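PDB 5B68: 4-alpha-glucanotransferase from Corynebacterium glutamicum, which is an amylomaltase, also called disproportionating enzyme, that carries a TIM-barrel domain of the 4-alpha-glucanotransferase family behind an N-terminal beta sandwich domain. Local coordinates for residues A592-W597 / L619-R624; P541-Q546 / A599-V604; A224-P229 / T329-R334; F242-Y247 / D288-K293. One frame throughout, in Å; residues are numbered along the deposited sequence.

Interaction 1: A592-W597 / L619-R624; sequences AEDLQW and LERDQR
Arg-621 reaches across to Asp-594 and Leu-595 of helix 587-607. Its CB lies 3.8 Å from CD1 of Leu-595. The same methyl is 4.0 Å from Arg-621 CG, which stands anti to the backbone N (chi1 -164°). The two side chains slide past each other in opposite directions. A bend at chi3 then sets NE, and CD1 of Leu-595 ends up over the centre of one guanidinium face.

Both segments belong to the long helical excursion between barrel strands 553-556 and 645-649. The contact lies far out on it, about 35 Å from the centre of the chain, and ties helix 587-607 to the loop before helix 627-639.

At the tip, the salt bridge is end-on. NH1 and NH2 both donate to Asp-594 OD2, each nitrogen 2.9 Å from that oxygen. The carboxylate and guanidinium planes are only 7° apart. NH2 comes nearly along the C-O axis, NH1 from the anti side. Sharing one acceptor leaves both bonds bent, with N-H...O angles near 140°. Asp-594 OD1 is hydrogen-bonded to Gln-598, and Arg-621 NH2 also bonds to the carbonyl of Leu-569.

Leu-595 touches the loop twice more. Its CD2 packs on Leu-619 O at 3.8 Å. Its CD1 lies over one face of the Arg-624 guanidinium. Arg-624 NE donates to an in-plane lone pair of Arg-621 O at 2.9 Å. Arg-624 NH1 bonds to Gln-598 and donates to a water, which in turn donates to Leu-595 O.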
# COMPACT_ATOMS: atom_id res chain seq x y z
N ALA A 592 -8.37 -32.44 -8.70
CA ALA A 592 -8.79 -32.75 -10.05
C ALA A 592 -9.22 -31.52 -10.79
O ALA A 592 -8.97 -31.39 -11.99
CB ALA A 592 -9.85 -33.84 -10.08
N GLU A 593 -9.85 -30.58 -10.10
CA GLU A 593 -10.26 -29.29 -10.74
C GLU A 593 -9.02 -28.47 -11.15
O GLU A 593 -8.98 -27.87 -12.22
CB GLU A 593 -11.10 -28.46 -9.76
CG GLU A 593 -12.41 -27.97 -10.36
CD GLU A 593 -13.47 -27.79 -9.27
OE1 GLU A 593 -13.20 -27.03 -8.30
OE2 GLU A 593 -14.55 -28.44 -9.38
N ASP A 594 -8.09 -28.41 -10.21
CA ASP A 594 -6.77 -27.80 -10.38
C ASP A 594 -6.00 -28.37 -11.59
O ASP A 594 -5.69 -27.63 -12.52
CB ASP A 594 -5.99 -27.93 -9.08
CG ASP A 594 -4.53 -27.56 -9.24
OD1 ASP A 594 -4.25 -26.33 -9.48
OD2 ASP A 594 -3.67 -28.49 -9.12
N LEU A 595 -5.84 -29.71 -11.65
CA LEU A 595 -5.20 -30.32 -12.86
C LEU A 595 -5.84 -29.90 -14.15
O LEU A 595 -5.15 -29.54 -15.15
CB LEU A 595 -5.25 -31.85 -12.79
CG LEU A 595 -4.37 -32.58 -13.82
CD1 LEU A 595 -2.90 -32.30 -13.49
CD2 LEU A 595 -4.63 -34.08 -13.79
N GLN A 596 -7.18 -29.88 -14.19
CA GLN A 596 -7.89 -29.50 -15.39
C GLN A 596 -7.65 -28.05 -15.82
O GLN A 596 -7.49 -27.73 -17.00
CB GLN A 596 -9.42 -29.75 -15.23
CG GLN A 596 -10.37 -29.28 -16.34
CD GLN A 596 -10.17 -29.92 -17.70
OE1 GLN A 596 -10.40 -29.31 -18.74
NE2 GLN A 596 -9.79 -31.15 -17.69
N TRP A 597 -7.74 -27.16 -14.84
CA TRP A 597 -7.48 -25.72 -15.10
C TRP A 597 -6.02 -25.51 -15.58
O TRP A 597 -5.80 -24.82 -16.58
CB TRP A 597 -7.71 -24.97 -13.77
CG TRP A 597 -7.45 -23.46 -13.81
CD1 TRP A 597 -6.61 -22.76 -13.01
CD2 TRP A 597 -8.05 -22.52 -14.68
NE1 TRP A 597 -6.63 -21.44 -13.34
CE2 TRP A 597 -7.51 -21.26 -14.37
CE3 TRP A 597 -9.01 -22.62 -15.71
CZ2 TRP A 597 -7.87 -20.10 -15.03
CZ3 TRP A 597 -9.40 -21.46 -16.37
CH2 TRP A 597 -8.82 -20.19 -15.99
N LEU A 619 -3.30 -35.61 -19.51
CA LEU A 619 -2.02 -36.03 -18.96
C LEU A 619 -2.02 -36.10 -17.43
O LEU A 619 -2.64 -35.28 -16.81
CB LEU A 619 -0.92 -35.04 -19.41
CG LEU A 619 -0.01 -35.27 -20.64
CD1 LEU A 619 -0.49 -36.31 -21.65
CD2 LEU A 619 0.34 -33.95 -21.33
N GLU A 620 -1.28 -37.03 -16.88
CA GLU A 620 -1.06 -37.10 -15.46
C GLU A 620 -0.20 -35.93 -15.08
O GLU A 620 0.55 -35.42 -15.89
CB GLU A 620 -0.31 -38.37 -15.09
CG GLU A 620 -1.11 -39.63 -15.30
CD GLU A 620 -1.33 -40.38 -14.01
OE1 GLU A 620 -2.45 -40.87 -13.81
OE2 GLU A 620 -0.37 -40.47 -13.20
N ARG A 621 -0.33 -35.50 -13.84
CA ARG A 621 0.36 -34.31 -13.35
C ARG A 621 1.86 -34.40 -13.55
O ARG A 621 2.50 -33.40 -13.91
CB ARG A 621 0.08 -34.10 -11.87
CG ARG A 621 0.43 -32.69 -11.38
CD ARG A 621 0.15 -32.54 -9.89
NE ARG A 621 -1.28 -32.40 -9.65
CZ ARG A 621 -1.98 -31.27 -9.71
NH1 ARG A 621 -3.27 -31.32 -9.44
NH2 ARG A 621 -1.39 -30.07 -9.95
N ASP A 622 2.44 -35.57 -13.32
CA ASP A 622 3.88 -35.72 -13.44
C ASP A 622 4.32 -36.11 -14.87
O ASP A 622 5.49 -36.39 -15.08
CB ASP A 622 4.41 -36.66 -12.32
CG ASP A 622 4.07 -38.14 -12.55
OD1 ASP A 622 3.19 -38.43 -13.42
OD2 ASP A 622 4.68 -39.00 -11.86
N GLN A 623 3.40 -36.04 -15.82
CA GLN A 623 3.67 -36.27 -17.23
C GLN A 623 3.67 -35.03 -18.14
O GLN A 623 3.53 -35.18 -19.33
CB GLN A 623 2.66 -37.28 -17.77
CG GLN A 623 2.77 -38.66 -17.17
CD GLN A 623 1.60 -39.56 -17.54
OE1 GLN A 623 0.71 -39.19 -18.30
NE2 GLN A 623 1.60 -40.77 -16.99
N ARG A 624 3.76 -33.83 -17.58
CA ARG A 624 3.56 -32.57 -18.36
C ARG A 624 4.89 -31.88 -18.73
O ARG A 624 4.90 -30.91 -19.49
CB ARG A 624 2.65 -31.60 -17.56
CG ARG A 624 1.26 -32.18 -17.29
CD ARG A 624 0.39 -31.40 -16.29
NE ARG A 624 1.13 -31.09 -15.08
CZ ARG A 624 0.83 -30.08 -14.24
NH1 ARG A 624 -0.19 -29.30 -14.45
NH2 ARG A 624 1.57 -29.89 -13.19
O HOH W 1 -2.48 -30.15 -15.90

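Interaction 2: P541-Q546 / A599-V604; sequences PGPRRQ and AEILDV. With SO4 (sulfate ion), chain I.
Pro-543 faces Ile-601 with the two CA atoms 5.7 Å apart, and Arg-545 passes Val-604 with 6.2 Å between their CA atoms. An irregular loop thus runs beside one flank of helix 587-607. In the TIM-barrel fold this loop links parallel strands 528-531 and 553-556, while the helix comes after the second of them. Gly-542 enters the contact with phi 100° and psi -166°, a conformation suited to glycine. Its bare CA lies close to Glu-600 OE1.

The Pro-543 ring carries the packing. Its CG rests 3.5 Å from Ile-601 CG1. Its CD meets Glu-600 CB at 3.7 Å, the proline and glutamate side chains crossing at about a right angle. Val-604 spans the next part of the loop with its two branches. CG1 touches Arg-544 O at 3.5 Å, and CG2 is turned to Pro-543 O. The direct contacts are van der Waals in kind. A water adds a polar link by accepting from Gln-546 N and donating to Val-604 O.

The CB of Arg-544 points away from the helix. Its NE forms a salt bridge with Glu-535, and NH2 also bonds to the carbonyl of Glu-548. A sulfate ion, probably from the crystallisation liquor, lies at the guanidinium edge: its O3 accepts from Arg-544 NH1 at 2.7 Å and from Arg-544 NH2 at 2.8 Å.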
# COMPACT_ATOMS: atom_id res chain seq x y z
N PRO A 541 -14.66 -19.68 -23.14
CA PRO A 541 -14.48 -20.17 -21.76
C PRO A 541 -13.05 -20.69 -21.55
O PRO A 541 -12.39 -21.13 -22.51
CB PRO A 541 -15.54 -21.28 -21.59
CG PRO A 541 -16.26 -21.38 -22.90
CD PRO A 541 -15.56 -20.54 -23.93
N GLY A 542 -12.59 -20.62 -20.31
CA GLY A 542 -11.25 -21.07 -20.00
C GLY A 542 -10.23 -19.95 -19.90
O GLY A 542 -10.58 -18.76 -19.82
N PRO A 543 -8.93 -20.32 -19.90
CA PRO A 543 -7.93 -19.30 -19.57
C PRO A 543 -7.80 -18.20 -20.59
O PRO A 543 -8.04 -18.39 -21.80
CB PRO A 543 -6.63 -20.12 -19.48
CG PRO A 543 -7.07 -21.54 -19.20
CD PRO A 543 -8.31 -21.65 -20.08
N ARG A 544 -7.34 -17.06 -20.11
CA ARG A 544 -7.09 -15.94 -20.98
C ARG A 544 -5.98 -16.21 -22.04
O ARG A 544 -4.90 -16.68 -21.69
CB ARG A 544 -6.67 -14.72 -20.14
CG ARG A 544 -6.65 -13.41 -20.94
CD ARG A 544 -6.24 -12.25 -20.03
NE ARG A 544 -7.33 -11.96 -19.07
CZ ARG A 544 -8.35 -11.14 -19.30
NH1 ARG A 544 -9.28 -11.00 -18.34
NH2 ARG A 544 -8.46 -10.44 -20.41
N ARG A 545 -6.24 -15.85 -23.28
CA ARG A 545 -5.22 -16.06 -24.32
C ARG A 545 -4.12 -14.98 -24.21
O ARG A 545 -4.35 -13.83 -23.73
CB ARG A 545 -5.82 -15.99 -25.73
CG ARG A 545 -6.93 -17.04 -26.03
CD ARG A 545 -7.52 -16.76 -27.41
NE ARG A 545 -6.60 -17.17 -28.48
CZ ARG A 545 -6.48 -18.45 -28.87
NH1 ARG A 545 -5.62 -18.75 -29.85
NH2 ARG A 545 -7.19 -19.44 -28.28
N GLN A 546 -2.97 -15.29 -24.76
CA GLN A 546 -1.86 -14.35 -24.68
C GLN A 546 -2.24 -12.97 -25.13
O GLN A 546 -1.90 -11.94 -24.46
CB GLN A 546 -0.67 -14.84 -25.49
CG GLN A 546 0.56 -13.97 -25.37
CD GLN A 546 1.71 -14.67 -26.05
OE1 GLN A 546 1.76 -14.75 -27.28
NE2 GLN A 546 2.64 -15.16 -25.25
N ALA A 599 -4.18 -27.66 -17.07
CA ALA A 599 -4.04 -28.23 -18.41
C ALA A 599 -4.48 -27.28 -19.42
O ALA A 599 -3.82 -27.07 -20.43
CB ALA A 599 -4.84 -29.56 -18.52
N GLU A 600 -5.62 -26.66 -19.16
CA GLU A 600 -6.17 -25.68 -20.05
C GLU A 600 -5.21 -24.50 -20.26
O GLU A 600 -5.11 -23.94 -21.40
CB GLU A 600 -7.54 -25.18 -19.53
CG GLU A 600 -8.69 -26.16 -19.83
CD GLU A 600 -10.02 -25.73 -19.23
OE1 GLU A 600 -10.46 -24.63 -19.57
OE2 GLU A 600 -10.63 -26.54 -18.48
N ILE A 601 -4.54 -24.09 -19.18
CA ILE A 601 -3.57 -22.97 -19.27
C ILE A 601 -2.34 -23.39 -20.10
O ILE A 601 -1.88 -22.61 -20.97
CB ILE A 601 -3.08 -22.55 -17.86
CG1 ILE A 601 -4.22 -21.81 -17.12
CG2 ILE A 601 -1.85 -21.63 -17.96
CD1 ILE A 601 -3.88 -21.48 -15.68
N LEU A 602 -1.87 -24.61 -19.86
CA LEU A 602 -0.72 -25.13 -20.59
C LEU A 602 -1.08 -25.26 -22.08
O LEU A 602 -0.23 -24.99 -22.95
CB LEU A 602 -0.27 -26.46 -20.00
CG LEU A 602 0.27 -26.37 -18.54
CD1 LEU A 602 0.41 -27.76 -17.93
CD2 LEU A 602 1.60 -25.62 -18.42
N ASP A 603 -2.32 -25.68 -22.39
CA ASP A 603 -2.79 -25.66 -23.79
C ASP A 603 -2.81 -24.29 -24.38
O ASP A 603 -2.48 -24.08 -25.57
CB ASP A 603 -4.17 -26.33 -23.93
CG ASP A 603 -4.10 -27.85 -23.84
OD1 ASP A 603 -2.98 -28.44 -23.94
OD2 ASP A 603 -5.18 -28.43 -23.58
N VAL A 604 -3.22 -23.30 -23.58
CA VAL A 604 -3.23 -21.92 -24.13
C VAL A 604 -1.82 -21.43 -24.37
O VAL A 604 -1.57 -20.72 -25.33
CB VAL A 604 -4.09 -20.98 -23.22
CG1 VAL A 604 -3.65 -19.55 -23.28
CG2 VAL A 604 -5.58 -21.12 -23.59
S SO4 I . -11.22 -8.02 -19.70
O1 SO4 I . -10.07 -7.24 -20.24
O2 SO4 I . -12.48 -7.67 -20.43
O3 SO4 I . -11.02 -9.49 -19.83
O4 SO4 I . -11.27 -7.73 -18.25
O HOH W 2 -2.56 -17.82 -26.08

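Interaction 3: A224-P229 / T329-R334; sequences AEPLPP and TWCADR
Trp-330 brings the six-membered end of its indole to Pro-226. CZ3 of Trp-330 lies 3.7 Å from Pro-226 CD, and the two side chains cross at about a right angle. Beyond the contact the indole packs on helix 396-400.

Cys-331 is next. Its SG touches Pro-226 CB at 3.7 Å, and its CB packs on the same ring atom. The sulfur also lies at the edge of the Trp-330 ring, in its plane.

One turn on, Arg-334 also meets the proline. Its CG covers one face of the Trp-330 ring, 3.5 Å above the plane and toward the rim. The chain bends at chi2 and chi3. Pro-226 CD then lies over one face of the guanidinium, and NH1 meets Glu-225 CG at 3.7 Å.

The contact seats the loop after barrel strand 215-218 on helix 307-338. Glu-225 does not pair with Arg-334: its OE2 is 5.3 Å from Arg-334 NH2. Glu-225 OE1 instead bonds to Glu-231 N and Thr-230 OG1. The loop is thus held here by shape and by aliphatic, sulfur and aromatic surface and a guanidinium face. The opposite charges probably add some attraction without a direct bond.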
# COMPACT_ATOMS: atom_id res chain seq x y z
N ALA A 224 6.61 -0.82 11.96
CA ALA A 224 5.71 -1.50 12.85
C ALA A 224 6.06 -1.04 14.27
O ALA A 224 6.50 0.05 14.45
CB ALA A 224 5.82 -3.01 12.70
N GLU A 225 5.80 -1.87 15.25
CA GLU A 225 6.20 -1.56 16.61
C GLU A 225 7.67 -1.16 16.72
O GLU A 225 8.50 -1.73 16.05
CB GLU A 225 5.90 -2.76 17.51
CG GLU A 225 4.42 -3.07 17.61
CD GLU A 225 3.91 -4.03 16.55
OE1 GLU A 225 4.68 -4.40 15.66
OE2 GLU A 225 2.73 -4.41 16.61
N PRO A 226 7.98 -0.15 17.54
CA PRO A 226 9.32 0.36 17.64
C PRO A 226 10.27 -0.50 18.45
O PRO A 226 11.48 -0.19 18.46
CB PRO A 226 9.12 1.71 18.37
CG PRO A 226 7.90 1.52 19.19
CD PRO A 226 7.04 0.47 18.49
N LEU A 227 9.79 -1.53 19.12
CA LEU A 227 10.65 -2.54 19.73
C LEU A 227 9.89 -3.85 19.77
O LEU A 227 8.69 -3.82 19.68
CB LEU A 227 11.12 -2.12 21.13
CG LEU A 227 10.10 -1.95 22.22
CD1 LEU A 227 10.78 -1.59 23.53
CD2 LEU A 227 9.09 -0.88 21.85
N PRO A 228 10.55 -4.98 19.89
CA PRO A 228 9.84 -6.26 19.88
C PRO A 228 8.95 -6.42 21.11
O PRO A 228 9.29 -5.80 22.09
CB PRO A 228 10.95 -7.30 19.93
CG PRO A 228 12.22 -6.57 20.04
CD PRO A 228 11.97 -5.13 20.23
N PRO A 229 7.80 -7.23 21.10
CA PRO A 229 7.55 -7.97 19.84
C PRO A 229 6.93 -7.15 18.73
O PRO A 229 6.20 -6.22 19.00
CB PRO A 229 6.59 -9.07 20.26
CG PRO A 229 5.70 -8.40 21.20
CD PRO A 229 6.65 -7.63 22.06
N THR A 329 7.80 10.59 18.82
CA THR A 329 7.35 10.80 20.20
C THR A 329 6.47 9.63 20.63
O THR A 329 6.59 9.14 21.74
CB THR A 329 6.59 12.12 20.34
OG1 THR A 329 7.43 13.20 19.94
CG2 THR A 329 6.07 12.29 21.77
N TRP A 330 5.58 9.16 19.76
CA TRP A 330 4.79 7.99 19.98
C TRP A 330 5.71 6.79 20.26
O TRP A 330 5.43 6.02 21.19
CB TRP A 330 3.82 7.69 18.81
CG TRP A 330 3.02 6.45 18.96
CD1 TRP A 330 1.79 6.33 19.48
CD2 TRP A 330 3.43 5.12 18.57
NE1 TRP A 330 1.40 4.99 19.49
CE2 TRP A 330 2.40 4.25 18.93
CE3 TRP A 330 4.57 4.61 17.95
CZ2 TRP A 330 2.47 2.86 18.71
CZ3 TRP A 330 4.64 3.19 17.72
CH2 TRP A 330 3.61 2.37 18.10
N CYS A 331 6.77 6.62 19.46
CA CYS A 331 7.72 5.51 19.73
C CYS A 331 8.36 5.63 21.13
O CYS A 331 8.45 4.66 21.83
CB CYS A 331 8.84 5.48 18.75
SG CYS A 331 8.21 5.07 17.05
N ALA A 332 8.78 6.82 21.48
CA ALA A 332 9.36 7.09 22.82
C ALA A 332 8.38 6.73 23.91
O ALA A 332 8.70 5.99 24.88
CB ALA A 332 9.80 8.55 22.87
N ASP A 333 7.12 7.13 23.73
CA ASP A 333 6.10 6.80 24.71
C ASP A 333 5.84 5.29 24.84
O ASP A 333 5.60 4.83 25.97
CB ASP A 333 4.79 7.51 24.43
CG ASP A 333 4.87 9.00 24.70
OD1 ASP A 333 5.81 9.44 25.42
OD2 ASP A 333 4.02 9.71 24.14
N ARG A 334 5.81 4.57 23.72
CA ARG A 334 5.62 3.13 23.73
C ARG A 334 6.78 2.40 24.39
O ARG A 334 6.59 1.49 25.16
CB ARG A 334 5.41 2.61 22.31
CG ARG A 334 3.96 2.70 21.84
CD ARG A 334 3.17 1.46 22.22
NE ARG A 334 4.02 0.29 22.01
CZ ARG A 334 3.77 -0.71 21.16
NH1 ARG A 334 4.65 -1.69 21.05
NH2 ARG A 334 2.66 -0.74 20.45

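Interaction 4: F242-Y247 / D288-K293; sequences FINPIY and DVYAAK
Ile-246 lies across the ring of Tyr-290, the two side chains at about a right angle. Its CB is over one face of the ring. Its CG1 is 3.7 Å from Tyr-290 CD1, and its CD1 runs on to Tyr-290 CB at 3.9 Å. CG1 stands anti to the backbone N (chi1 -152°), which puts that branch against the ring. CG2 is turned elsewhere, over the centre of the neighbouring Tyr-247 ring. One isoleucine thus packs on two aromatic rings.

The ring of Tyr-290 leads its hydroxyl out past Pro-245, whose CD is 3.7 Å from OH. The hydroxyl is hydrogen-bonded to the carbonyl of Glu-225. It also bonds to a water at 3.0 Å from OH, and that water gives a weak bond to Asn-244 OD1. Asn-244 OD1 accepts from Ile-246 N at 3.0 Å as well. This Asx turn leads into the short 3-10 segment 245-247 and helps to fix the backbone of Ile-246.

Lys-293 comes one turn after Tyr-290. Its chain is extended beyond CG and carries NZ to Ile-246 O, 3.0 Å away. The nitrogen is tilted 26° from the carbonyl plane. NZ bonds to the carbonyl of Ile-248 too, so backbone oxygens receive this buried ammonium group.

The 3-10 turn belongs to the long excursion after barrel strand 215-218. Its Pro-245 packs on Leu-359 of helix 349-376, and Tyr-247 makes a backbone bond to Phe-198 at the start of helix 198-209. Helix 286-301 lies against it through Tyr-290 and Lys-293, and packs through Val-289 and Ala-292 on Phe-274 of helix 261-277.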
# COMPACT_ATOMS: atom_id res chain seq x y z
N PHE A 242 6.18 6.19 7.77
CA PHE A 242 7.53 5.91 8.20
C PHE A 242 7.95 4.47 8.00
O PHE A 242 7.15 3.63 7.73
CB PHE A 242 7.72 6.41 9.62
CG PHE A 242 7.44 7.86 9.73
CD1 PHE A 242 8.36 8.77 9.30
CD2 PHE A 242 6.23 8.30 10.18
CE1 PHE A 242 8.09 10.11 9.36
CE2 PHE A 242 5.95 9.63 10.24
CZ PHE A 242 6.89 10.53 9.84
N ILE A 243 9.25 4.24 8.10
CA ILE A 243 9.88 3.00 7.62
C ILE A 243 10.35 2.12 8.77
O ILE A 243 10.80 2.64 9.80
CB ILE A 243 11.10 3.35 6.77
CG1 ILE A 243 10.76 4.34 5.64
CG2 ILE A 243 11.82 2.11 6.23
CD1 ILE A 243 9.75 3.85 4.65
N ASN A 244 10.28 0.80 8.58
CA ASN A 244 10.61 -0.16 9.66
C ASN A 244 12.15 -0.17 9.84
O ASN A 244 12.87 -0.59 8.97
CB ASN A 244 10.10 -1.56 9.31
CG ASN A 244 10.10 -2.48 10.48
OD1 ASN A 244 10.87 -2.28 11.40
ND2 ASN A 244 9.23 -3.48 10.47
N PRO A 245 12.67 0.32 10.98
CA PRO A 245 14.09 0.24 11.24
C PRO A 245 14.70 -1.15 11.37
O PRO A 245 15.90 -1.22 11.35
CB PRO A 245 14.27 1.09 12.55
CG PRO A 245 12.97 1.81 12.71
CD PRO A 245 11.94 0.86 12.16
N ILE A 246 13.90 -2.21 11.40
CA ILE A 246 14.42 -3.58 11.39
C ILE A 246 15.30 -3.90 10.21
O ILE A 246 16.15 -4.82 10.28
CB ILE A 246 13.34 -4.59 11.51
CG1 ILE A 246 13.89 -5.88 12.18
CG2 ILE A 246 12.58 -4.88 10.21
CD1 ILE A 246 12.79 -6.89 12.37
N TYR A 247 15.12 -3.12 9.15
CA TYR A 247 15.84 -3.29 7.90
C TYR A 247 17.20 -2.58 7.83
O TYR A 247 17.92 -2.77 6.89
CB TYR A 247 14.98 -2.86 6.72
CG TYR A 247 13.75 -3.71 6.47
CD1 TYR A 247 13.85 -5.01 6.04
CD2 TYR A 247 12.48 -3.18 6.64
CE1 TYR A 247 12.73 -5.77 5.81
CE2 TYR A 247 11.37 -3.93 6.41
CZ TYR A 247 11.50 -5.23 5.99
OH TYR A 247 10.38 -5.95 5.76
N ASP A 288 14.17 -11.33 18.03
CA ASP A 288 15.56 -11.22 18.59
C ASP A 288 16.52 -10.46 17.69
O ASP A 288 17.38 -9.73 18.16
CB ASP A 288 16.14 -12.58 19.06
CG ASP A 288 16.09 -13.66 18.01
OD1 ASP A 288 15.69 -13.43 16.86
OD2 ASP A 288 16.45 -14.80 18.36
N VAL A 289 16.32 -10.57 16.38
CA VAL A 289 17.10 -9.72 15.44
C VAL A 289 16.85 -8.21 15.71
O VAL A 289 17.80 -7.42 15.79
CB VAL A 289 16.78 -10.02 13.94
CG1 VAL A 289 17.59 -9.08 13.03
CG2 VAL A 289 17.15 -11.49 13.61
N TYR A 290 15.60 -7.88 15.93
CA TYR A 290 15.24 -6.44 16.09
C TYR A 290 15.83 -5.89 17.40
O TYR A 290 16.48 -4.84 17.42
CB TYR A 290 13.72 -6.29 16.08
CG TYR A 290 13.17 -4.89 15.86
CD1 TYR A 290 13.94 -3.87 15.33
CD2 TYR A 290 11.86 -4.62 16.22
CE1 TYR A 290 13.38 -2.59 15.12
CE2 TYR A 290 11.29 -3.36 15.98
CZ TYR A 290 12.07 -2.35 15.45
OH TYR A 290 11.46 -1.12 15.23
N ALA A 291 15.59 -6.66 18.45
CA ALA A 291 16.13 -6.30 19.77
C ALA A 291 17.63 -6.10 19.71
O ALA A 291 18.14 -5.15 20.25
CB ALA A 291 15.74 -7.34 20.82
N ALA A 292 18.33 -6.99 19.01
CA ALA A 292 19.77 -6.85 18.89
C ALA A 292 20.23 -5.65 18.05
O ALA A 292 21.15 -4.90 18.42
CB ALA A 292 20.34 -8.16 18.34
N LYS A 293 19.56 -5.41 16.91
CA LYS A 293 19.86 -4.20 16.17
C LYS A 293 19.61 -2.92 17.01
O LYS A 293 20.38 -2.00 16.95
CB LYS A 293 19.05 -4.16 14.87
CG LYS A 293 19.56 -5.18 13.82
CD LYS A 293 18.92 -4.95 12.45
CE LYS A 293 19.39 -6.04 11.42
NZ LYS A 293 19.00 -5.64 10.04
O HOH W 3 9.10 -1.25 13.35

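Interactions 1 and 2 share helix 587-607 and lie about 13 Å apart between centres, both partly buried and far from the centre of the chain. They touch where Trp-597 CZ3 packs on Pro-543 CG. Interactions 3 and 4 are buried contacts about 11 Å apart, and, in sequence, both segments of interaction 4 fall between those of interaction 3. Pro-228 CG packs on Ala-291 CB between them. The two pairs are separate, their nearest atoms about 29 Å or more apart. Interaction 1 rests on a salt bridge, interaction 4 on an aromatic face and a lysine bonded to backbone carbonyls. Interactions 2 and 3 both seat a proline on a helix, without direct polar bonds.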